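Local structure of periplasmic solute binding protein (Pectobacterium atrosepticum, 4RY1) at residues A130-P135 against G145-Q150; Y156-V161 against S215-D220. The protein probably captures a solute, perhaps a sugar, in the periplasm and delivers it to an ABC-type transporter of the inner membrane. All coordinates share one frame; numbering follows the deposited sequence.

Interaction 1 of 2, residues A130-P135 against G145-Q150; sequences AGVAYP and GPVFKQ
The carbonyl oxygen of A130 rests against a methyl group, V147 CG1, at 3.7 Å, and no hydrogen bond crosses this contact. It is a small helix-loop-helix join in the periplasmic binding protein fold: a Schellman motif, with G131 at positive phi (75°), ends helix 124-130, and the chain leaving it lies against the flank of helix 138-152. Apolar side chains make up the rest. A130 CB sits over one face of the F148 ring, offset toward the rim on the CD1 and CE1 side, 3.9 Å from the ring centroid and 26° off the ring normal, a CH-pi contact. The first torsion of F148 (chi1 -92°) sets CG off the usual staggered positions, and the ring comes nearer to A130 than the start of its side chain would suggest. V132 approaches the same ring differently: its CB stands at the edge, near the ring plane, 4.3 Å from CE1. W127, one turn back on helix 124-130, meets F148 edge-to-face, so the loop and the helix before it both help enclose the phenyl group. Just before V147 the helix is kinked, since P146 N has no hydrogen for the preceding turn; within the segment K149 N bonds to G145 O (3.1 Å) and Q150 N to P146 O (2.9 Å). The two valines cross obliquely. V132 CG2, anti to its own carbonyl carbon, presses on V147 CG1 at 3.5 Å, tighter than usual van der Waals contact between carbons.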
loop_
_atom_site.group_PDB
_atom_site.type_symbol
_atom_site.label_atom_id
_atom_site.label_comp_id
_atom_site.label_asym_id
_atom_site.label_seq_id
_atom_site.Cartn_x
_atom_site.Cartn_y
_atom_site.Cartn_z
ATOM N N ALA A 130 19.332 -0.470 21.436
ATOM C CA ALA A 130 19.491 -1.940 21.486
ATOM C C ALA A 130 20.895 -2.428 21.105
ATOM O O ALA A 130 21.255 -3.555 21.416
ATOM C CB ALA A 130 18.472 -2.616 20.582
ATOM N N GLY A 131 21.642 -1.603 20.372
ATOM C CA GLY A 131 22.965 -1.976 19.836
ATOM C C GLY A 131 22.959 -2.923 18.643
ATOM O O GLY A 131 23.915 -3.669 18.416
ATOM N N VAL A 132 21.871 -2.883 17.878
ATOM C CA VAL A 132 21.685 -3.758 16.736
ATOM C C VAL A 132 21.660 -2.923 15.461
ATOM O O VAL A 132 20.978 -1.901 15.368
ATOM C CB VAL A 132 20.384 -4.584 16.867
ATOM C CG1 VAL A 132 20.243 -5.567 15.715
ATOM C CG2 VAL A 132 20.371 -5.341 18.194
ATOM N N ALA A 133 22.441 -3.372 14.492
ATOM C CA ALA A 133 22.424 -2.800 13.161
ATOM C C ALA A 133 21.162 -3.218 12.417
ATOM O O ALA A 133 20.629 -4.303 12.629
ATOM C CB ALA A 133 23.659 -3.246 12.390
ATOM N N TYR A 134 20.722 -2.374 11.491
ATOM C CA TYR A 134 19.556 -2.734 10.687
ATOM C C TYR A 134 19.887 -4.022 9.923
ATOM O O TYR A 134 20.992 -4.154 9.381
ATOM C CB TYR A 134 19.152 -1.653 9.675
ATOM C CG TYR A 134 18.744 -0.301 10.211
ATOM C CD1 TYR A 134 18.117 -0.157 11.447
ATOM C CD2 TYR A 134 18.954 0.840 9.453
ATOM C CE1 TYR A 134 17.733 1.096 11.912
ATOM C CE2 TYR A 134 18.570 2.091 9.901
ATOM C CZ TYR A 134 17.974 2.218 11.139
ATOM O OH TYR A 134 17.609 3.461 11.588
ATOM N N PRO A 135 18.943 -4.974 9.872
ATOM C CA PRO A 135 19.242 -6.281 9.300
ATOM C C PRO A 135 19.274 -6.295 7.769
ATOM O O PRO A 135 18.476 -5.661 7.102
ATOM C CB PRO A 135 18.126 -7.170 9.849
ATOM C CG PRO A 135 16.974 -6.233 10.037
ATOM C CD PRO A 135 17.587 -4.926 10.444
ATOM N N GLY A 145 15.475 -9.687 17.530
ATOM C CA GLY A 145 14.367 -9.780 18.498
ATOM C C GLY A 145 14.813 -10.051 19.940
ATOM O O GLY A 145 14.474 -9.294 20.860
ATOM N N PRO A 146 15.562 -11.149 20.164
ATOM C CA PRO A 146 15.996 -11.467 21.534
ATOM C C PRO A 146 16.890 -10.413 22.129
ATOM O O PRO A 146 16.883 -10.193 23.348
ATOM C CB PRO A 146 16.785 -12.758 21.350
ATOM C CG PRO A 146 16.124 -13.404 20.180
ATOM C CD PRO A 146 15.832 -12.269 19.249
ATOM N N VAL A 147 17.672 -9.765 21.279
ATOM C CA VAL A 147 18.545 -8.701 21.732
ATOM C C VAL A 147 17.730 -7.488 22.229
ATOM O O VAL A 147 17.995 -6.924 23.302
ATOM C CB VAL A 147 19.565 -8.289 20.669
ATOM C CG1 VAL A 147 20.379 -7.121 21.172
ATOM C CG2 VAL A 147 20.485 -9.453 20.281
ATOM N N PHE A 148 16.745 -7.079 21.442
ATOM C CA PHE A 148 15.830 -6.010 21.879
ATOM C C PHE A 148 15.229 -6.329 23.250
ATOM O O PHE A 148 15.234 -5.489 24.166
ATOM C CB PHE A 148 14.692 -5.818 20.868
ATOM C CG PHE A 148 14.969 -4.766 19.809
ATOM C CD1 PHE A 148 16.076 -4.844 18.973
ATOM C CD2 PHE A 148 14.086 -3.713 19.623
ATOM C CE1 PHE A 148 16.309 -3.867 17.997
ATOM C CE2 PHE A 148 14.309 -2.733 18.660
ATOM C CZ PHE A 148 15.421 -2.810 17.837
ATOM N N LYS A 149 14.701 -7.540 23.354
ATOM C CA LYS A 149 14.012 -8.021 24.555
ATOM C C LYS A 149 14.943 -7.982 25.774
ATOM O O LYS A 149 14.591 -7.445 26.819
ATOM C CB LYS A 149 13.508 -9.452 24.340
ATOM C CG LYS A 149 12.635 -9.965 25.466
ATOM C CD LYS A 149 12.248 -11.414 25.276
ATOM C CE LYS A 149 11.367 -11.828 26.437
ATOM N NZ LYS A 149 10.713 -13.138 26.212
ATOM N N GLN A 150 16.141 -8.528 25.614
ATOM C CA GLN A 150 17.089 -8.614 26.732
ATOM C C GLN A 150 17.623 -7.231 27.101
ATOM O O GLN A 150 17.738 -6.870 28.283
ATOM C CB GLN A 150 18.252 -9.555 26.398
ATOM C CG GLN A 150 19.331 -9.635 27.487
ATOM C CD GLN A 150 18.817 -10.151 28.824
ATOM O OE1 GLN A 150 17.903 -10.976 28.883
ATOM N NE2 GLN A 150 19.423 -9.677 29.908
#

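Interaction 2 of 2, residues Y156-V161 against S215-D220; sequences YYPLGV and SHVIPD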
loop_
_atom_site.group_PDB
_atom_site.type_symbol
_atom_site.label_atom_id
_atom_site.label_comp_id
_atom_site.label_asym_id
_atom_site.label_seq_id
_atom_site.Cartn_x
_atom_site.Cartn_y
_atom_site.Cartn_z
ATOM N N TYR A 156 9.863 -3.673 23.929
ATOM C CA TYR A 156 10.579 -3.231 22.728
ATOM C C TYR A 156 10.709 -4.295 21.663
ATOM O O TYR A 156 11.132 -5.410 21.942
ATOM C CB TYR A 156 11.974 -2.753 23.128
ATOM C CG TYR A 156 11.896 -1.441 23.879
ATOM C CD1 TYR A 156 11.676 -1.400 25.254
ATOM C CD2 TYR A 156 11.994 -0.236 23.200
ATOM C CE1 TYR A 156 11.576 -0.184 25.932
ATOM C CE2 TYR A 156 11.888 0.974 23.854
ATOM C CZ TYR A 156 11.683 1.002 25.221
ATOM O OH TYR A 156 11.592 2.217 25.868
ATOM N N TYR A 157 10.391 -3.908 20.424
ATOM C CA TYR A 157 10.381 -4.838 19.295
ATOM C C TYR A 157 11.013 -4.193 18.069
ATOM O O TYR A 157 10.777 -3.012 17.806
ATOM C CB TYR A 157 8.949 -5.230 18.910
ATOM C CG TYR A 157 8.149 -5.953 19.974
ATOM C CD1 TYR A 157 7.517 -5.247 20.986
ATOM C CD2 TYR A 157 8.015 -7.331 19.959
ATOM C CE1 TYR A 157 6.763 -5.899 21.956
ATOM C CE2 TYR A 157 7.264 -8.003 20.925
ATOM C CZ TYR A 157 6.645 -7.277 21.924
ATOM O OH TYR A 157 5.887 -7.942 22.844
ATOM N N PRO A 158 11.759 -4.984 17.288
ATOM C CA PRO A 158 12.287 -4.513 16.000
ATOM C C PRO A 158 11.248 -3.938 15.041
ATOM O O PRO A 158 11.534 -2.992 14.293
ATOM C CB PRO A 158 12.885 -5.797 15.398
ATOM C CG PRO A 158 13.363 -6.544 16.591
ATOM C CD PRO A 158 12.326 -6.306 17.646
ATOM N N LEU A 159 10.064 -4.534 15.075
ATOM C CA LEU A 159 9.046 -4.340 14.042
ATOM C C LEU A 159 7.640 -4.430 14.629
ATOM O O LEU A 159 7.360 -5.316 15.440
ATOM C CB LEU A 159 9.249 -5.433 12.986
ATOM C CG LEU A 159 8.363 -5.500 11.751
ATOM C CD1 LEU A 159 8.505 -4.218 10.961
ATOM C CD2 LEU A 159 8.677 -6.731 10.898
ATOM N N GLY A 160 6.758 -3.515 14.211
ATOM C CA GLY A 160 5.340 -3.588 14.554
ATOM C C GLY A 160 4.522 -4.166 13.416
ATOM O O GLY A 160 5.036 -4.658 12.410
ATOM N N VAL A 161 3.216 -4.135 13.628
ATOM C CA VAL A 161 2.231 -4.627 12.704
ATOM C C VAL A 161 1.334 -3.430 12.444
ATOM O O VAL A 161 0.707 -2.907 13.363
ATOM C CB VAL A 161 1.444 -5.800 13.304
ATOM C CG1 VAL A 161 0.356 -6.294 12.365
ATOM C CG2 VAL A 161 2.396 -6.957 13.634
ATOM N N SER A 215 10.496 -15.245 18.204
ATOM C CA SER A 215 11.787 -14.517 18.260
ATOM C C SER A 215 11.731 -13.073 18.805
ATOM O O SER A 215 12.754 -12.399 18.857
ATOM C CB SER A 215 12.463 -14.466 16.878
ATOM O OG SER A 215 12.712 -15.754 16.350
ATOM N N HIS A 216 10.545 -12.602 19.194
ATOM C CA HIS A 216 10.357 -11.221 19.662
ATOM C C HIS A 216 10.708 -10.187 18.586
ATOM O O HIS A 216 11.153 -9.085 18.890
ATOM C CB HIS A 216 11.147 -10.950 20.963
ATOM C CG HIS A 216 10.530 -9.915 21.864
ATOM N ND1 HIS A 216 10.859 -8.575 21.817
ATOM C CD2 HIS A 216 9.619 -10.039 22.861
ATOM C CE1 HIS A 216 10.165 -7.919 22.732
ATOM N NE2 HIS A 216 9.408 -8.784 23.380
ATOM N N VAL A 217 10.488 -10.539 17.320
ATOM C CA VAL A 217 10.659 -9.540 16.253
ATOM C C VAL A 217 9.447 -8.614 16.178
ATOM O O VAL A 217 9.585 -7.408 16.077
ATOM C CB VAL A 217 10.931 -10.183 14.885
ATOM C CG1 VAL A 217 11.063 -9.101 13.818
ATOM C CG2 VAL A 217 12.226 -10.964 14.940
ATOM N N ILE A 218 8.270 -9.220 16.207
ATOM C CA ILE A 218 7.006 -8.495 16.250
ATOM C C ILE A 218 6.196 -8.917 17.467
ATOM O O ILE A 218 6.331 -10.037 17.939
ATOM C CB ILE A 218 6.141 -8.744 14.988
ATOM C CG1 ILE A 218 5.597 -10.171 14.942
ATOM C CG2 ILE A 218 6.904 -8.362 13.715
ATOM C CD1 ILE A 218 4.737 -10.453 13.734
ATOM N N PRO A 219 5.327 -8.033 17.975
ATOM C CA PRO A 219 4.377 -8.483 18.989
ATOM C C PRO A 219 3.297 -9.363 18.405
ATOM O O PRO A 219 3.024 -9.304 17.206
ATOM C CB PRO A 219 3.731 -7.189 19.489
ATOM C CG PRO A 219 4.587 -6.082 18.969
ATOM C CD PRO A 219 5.119 -6.615 17.659
ATOM N N ASP A 220 2.668 -10.153 19.261
ATOM C CA ASP A 220 1.603 -11.051 18.833
ATOM C C ASP A 220 0.252 -10.350 18.762
ATOM O O ASP A 220 0.139 -9.152 19.033
ATOM C CB ASP A 220 1.588 -12.322 19.703
ATOM C CG ASP A 220 1.064 -12.093 21.101
ATOM O OD1 ASP A 220 0.612 -10.980 21.427
ATOM O OD2 ASP A 220 1.126 -13.053 21.889
HETATM O O HOH W 1 3.600 -9.701 22.161
#
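The ring of Y157 lies between P219, a CH-pi partner, and H216, a stacking partner, at the core of buried loop-loop packing in one lobe of the periplasmic binding protein fold. The loops after helices 138-152 and 199-214 run side by side here in roughly the same sense, the second starting from a Schellman motif at H216. P219 CG stands 3.5 Å from the ring centroid and only 4° off the normal, over the centre of one face. Across the opposite face the imidazole of H216 forms an offset stack, with centroids 4.0 Å apart and planes tilted by 8°; Y157 CE2 lies over the middle of the imidazole. The CG of H216 is roughly anti to its backbone N. Further along the loops, L159 and I218 lie side by side and point the same way, CD2 touching CG2 at 3.7 Å, while V161 CG2 approaches I218 CD1 more loosely. V217 CG1 adds a methyl beside P158 CB and L159 CB.

Between these side chains the backbones meet. L159 N gives V217 O a weak hydrogen bond of 3.1 Å, bent to 135° at the hydrogen, and P158 CD crowds the same oxygen at 3.3 Å. L159 O in turn receives a CA-H...O contact from I218. H216 O is buried against P158 CD and has no hydrogen-bonding partner in the model, whereas H216 NE2 has a weak bond to D154 OD1. Y157 also makes backbone bonds with E242 and A244, in the chain leading into strand 245-249. At the polar edge D220 N-caps helix 221-225 through OD1 to Y223 N, and a water joins the two loops, accepting from D220 N at 3.1 Å and hydrogen-bonded to Y157 OH at 3.0 Å.

Overall arrangement
Followed from the N terminus, the two contacts come in series, neither nesting nor crossing. Interaction 1 closes over nine residues, seven of them helical, folding helix 138-152 back on the chain that leaves helix 124-130. Interaction 2 then spans 53 residues, mostly helical, bringing the loop after helix 138-152 against the one that follows helix 199-214. Their centres lie 11 Å apart, on the same side of the chain's centre, and they touch directly: F148 CD2 packs on P158 N, and P146 CD reaches S215 O. Helix 138-152 carries one side of interaction 1 and packs against interaction 2, joining the end of helix 124-130 to the paired loops and to helices 199-214 and 221-225.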